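Local coordinates for arginase (Glaciozyma antarctica, PDB 5YNL), which probably catalyses the manganese-dependent hydrolysis of arginine to ornithine and urea, as a cold-adapted member of the arginase family, at residues P280-F285 with S326-E331. Sequence-based numbering, arbitrary orientation. Where two conformers were deposited one is given.
Sequences PIHLSF and SLDIME
One face of the His282 imidazole carries the CB of Ser326, a CH-pi contact 3.6 Å from the ring centroid and displaced toward the rim. At the ring edge, in its plane, Asp328 OD1 lies 3.0 Å from CE1, and the carboxylate stands nearly perpendicular to the ring, the planes 89° apart. With CG anti to the backbone N (chi1 -167°), the ring leans over the neighbouring strand and ND1 reaches the Ser326 O in a weak, bent hydrogen bond of 3.2 Å. Ser326 O also accepts the straighter bond from Leu283 N, 2.8 Å, so two donors of the 280-285 segment grip one carbonyl. Were His282 an alanine, Ser326 CB would probably lose its aromatic cover and the Ser326 carbonyl one of its two donors from this strand. Asp328 OD1 has its hydrogen bond outside the pair, with Thr161, which ties this face to helix 158-168; Ser284 OG bonds to His155. The two strands run parallel, their axes 4.6 Å apart at closest approach, and bonds alternate across them: Asp328 N to Leu283 O (2.9 Å), Phe285 N to Asp328 O, and Met330 N to Phe285 O (2.7 Å), the last in the carbonyl plane. On the other face Leu283 CD2 only loosely meets Leu327 CD1 at 4.3 Å, while Phe285, Leu327 and Ile329 pack on helix 345-356. This is a buried pair of neighbouring parallel strands at the centre of the eight-stranded sheet, flanked by helices on both faces, of the alpha/beta arginase fold.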
loop_
_atom_site.group_PDB
_atom_site.type_symbol
_atom_site.label_atom_id
_atom_site.label_comp_id
_atom_site.label_asym_id
_atom_site.label_seq_id
_atom_site.Cartn_x
_atom_site.Cartn_y
_atom_site.Cartn_z
ATOM N N PRO A 280 -5.985 12.526 -2.435
ATOM C CA PRO A 280 -6.395 11.136 -2.177
ATOM C C PRO A 280 -5.220 10.393 -1.544
ATOM O O PRO A 280 -4.082 10.734 -1.855
ATOM C CB PRO A 280 -6.655 10.575 -3.585
ATOM C CG PRO A 280 -6.922 11.784 -4.442
ATOM C CD PRO A 280 -6.031 12.865 -3.867
ATOM N N ILE A 281 -5.475 9.425 -0.670
ATOM C CA ILE A 281 -4.390 8.692 -0.031
ATOM C C ILE A 281 -4.346 7.239 -0.521
ATOM O O ILE A 281 -5.376 6.540 -0.521
ATOM C CB ILE A 281 -4.522 8.701 1.525
ATOM C CG1 ILE A 281 -4.016 10.029 2.098
ATOM C CG2 ILE A 281 -3.754 7.532 2.157
ATOM C CD1 ILE A 281 -4.494 10.331 3.565
ATOM N N HIS A 282 -3.152 6.791 -0.911
ATOM C CA HIS A 282 -2.901 5.396 -1.208
ATOM C C HIS A 282 -2.102 4.837 -0.037
ATOM O O HIS A 282 -0.941 5.228 0.182
ATOM C CB HIS A 282 -2.112 5.237 -2.522
ATOM C CG HIS A 282 -2.078 3.839 -3.064
ATOM N ND1 HIS A 282 -2.597 2.748 -2.390
ATOM C CD2 HIS A 282 -1.574 3.343 -4.219
ATOM C CE1 HIS A 282 -2.426 1.657 -3.109
ATOM N NE2 HIS A 282 -1.798 1.991 -4.223
ATOM N N LEU A 283 -2.711 3.944 0.730
ATOM C CA LEU A 283 -1.985 3.338 1.850
ATOM C C LEU A 283 -1.550 1.947 1.467
ATOM O O LEU A 283 -2.391 1.025 1.349
ATOM C CB LEU A 283 -2.830 3.281 3.134
ATOM C CG LEU A 283 -2.222 2.637 4.388
ATOM C CD1 LEU A 283 -0.880 3.289 4.822
ATOM C CD2 LEU A 283 -3.224 2.743 5.512
ATOM N N SER A 284 -0.243 1.785 1.255
ATOM C CA SER A 284 0.274 0.482 0.823
ATOM C C SER A 284 0.952 -0.201 2.008
ATOM O O SER A 284 2.113 0.103 2.329
ATOM C CB SER A 284 1.245 0.650 -0.345
ATOM O OG SER A 284 1.361 -0.562 -1.064
ATOM N N PHE A 285 0.214 -1.108 2.648
ATOM C CA PHE A 285 0.596 -1.687 3.939
ATOM C C PHE A 285 1.144 -3.115 3.812
ATOM O O PHE A 285 0.433 -4.026 3.374
ATOM C CB PHE A 285 -0.616 -1.710 4.882
ATOM C CG PHE A 285 -0.251 -1.707 6.339
ATOM C CD1 PHE A 285 0.451 -2.766 6.900
ATOM C CD2 PHE A 285 -0.604 -0.645 7.145
ATOM C CE1 PHE A 285 0.802 -2.740 8.258
ATOM C CE2 PHE A 285 -0.265 -0.629 8.477
ATOM C CZ PHE A 285 0.448 -1.675 9.037
ATOM N N SER A 326 -7.213 4.020 -1.894
ATOM C CA SER A 326 -6.615 2.712 -2.140
ATOM C C SER A 326 -5.831 2.183 -0.964
ATOM O O SER A 326 -5.076 2.921 -0.316
ATOM C CB SER A 326 -5.708 2.733 -3.363
ATOM O OG SER A 326 -6.458 2.526 -4.533
ATOM N N LEU A 327 -6.012 0.891 -0.719
ATOM C CA LEU A 327 -5.390 0.177 0.382
ATOM C C LEU A 327 -4.775 -1.117 -0.138
ATOM O O LEU A 327 -5.491 -1.953 -0.729
ATOM C CB LEU A 327 -6.462 -0.179 1.415
ATOM C CG LEU A 327 -6.095 -1.150 2.539
ATOM C CD1 LEU A 327 -5.021 -0.532 3.436
ATOM C CD2 LEU A 327 -7.332 -1.495 3.318
ATOM N N ASP A 328 -3.468 -1.282 0.064
ATOM C CA ASP A 328 -2.839 -2.573 -0.162
ATOM C C ASP A 328 -2.578 -3.242 1.191
ATOM O O ASP A 328 -2.092 -2.589 2.133
ATOM C CB ASP A 328 -1.481 -2.435 -0.842
ATOM C CG ASP A 328 -1.497 -1.540 -2.053
ATOM O OD1 ASP A 328 -2.564 -1.328 -2.678
ATOM O OD2 ASP A 328 -0.392 -1.064 -2.383
ATOM N N ILE A 329 -2.866 -4.534 1.281
ATOM C CA ILE A 329 -2.470 -5.309 2.443
ATOM C C ILE A 329 -1.570 -6.413 1.886
ATOM O O ILE A 329 -2.073 -7.401 1.312
ATOM C CB ILE A 329 -3.684 -5.960 3.133
ATOM C CG1 ILE A 329 -4.752 -4.921 3.481
ATOM C CG2 ILE A 329 -3.236 -6.792 4.355
ATOM C CD1 ILE A 329 -4.479 -4.104 4.740
ATOM N N MET A 330 -0.256 -6.259 2.029
ATOM C CA MET A 330 0.666 -7.120 1.302
ATOM C C MET A 330 1.362 -8.153 2.200
ATOM O O MET A 330 1.382 -8.013 3.430
ATOM C CB MET A 330 1.706 -6.245 0.594
ATOM C CG MET A 330 1.129 -5.200 -0.366
ATOM S SD MET A 330 0.426 -5.833 -1.914
ATOM C CE MET A 330 0.526 -4.366 -2.942
ATOM N N GLU A 331 1.936 -9.178 1.582
ATOM C CA GLU A 331 2.722 -10.187 2.294
ATOM C C GLU A 331 2.024 -10.794 3.514
ATOM O O GLU A 331 2.636 -11.000 4.560
ATOM C CB GLU A 331 4.117 -9.656 2.640
ATOM C CG GLU A 331 4.977 -9.401 1.403
ATOM C CD GLU A 331 6.444 -9.120 1.720
ATOM O OE1 GLU A 331 7.015 -9.778 2.634
ATOM O OE2 GLU A 331 7.028 -8.244 1.033
#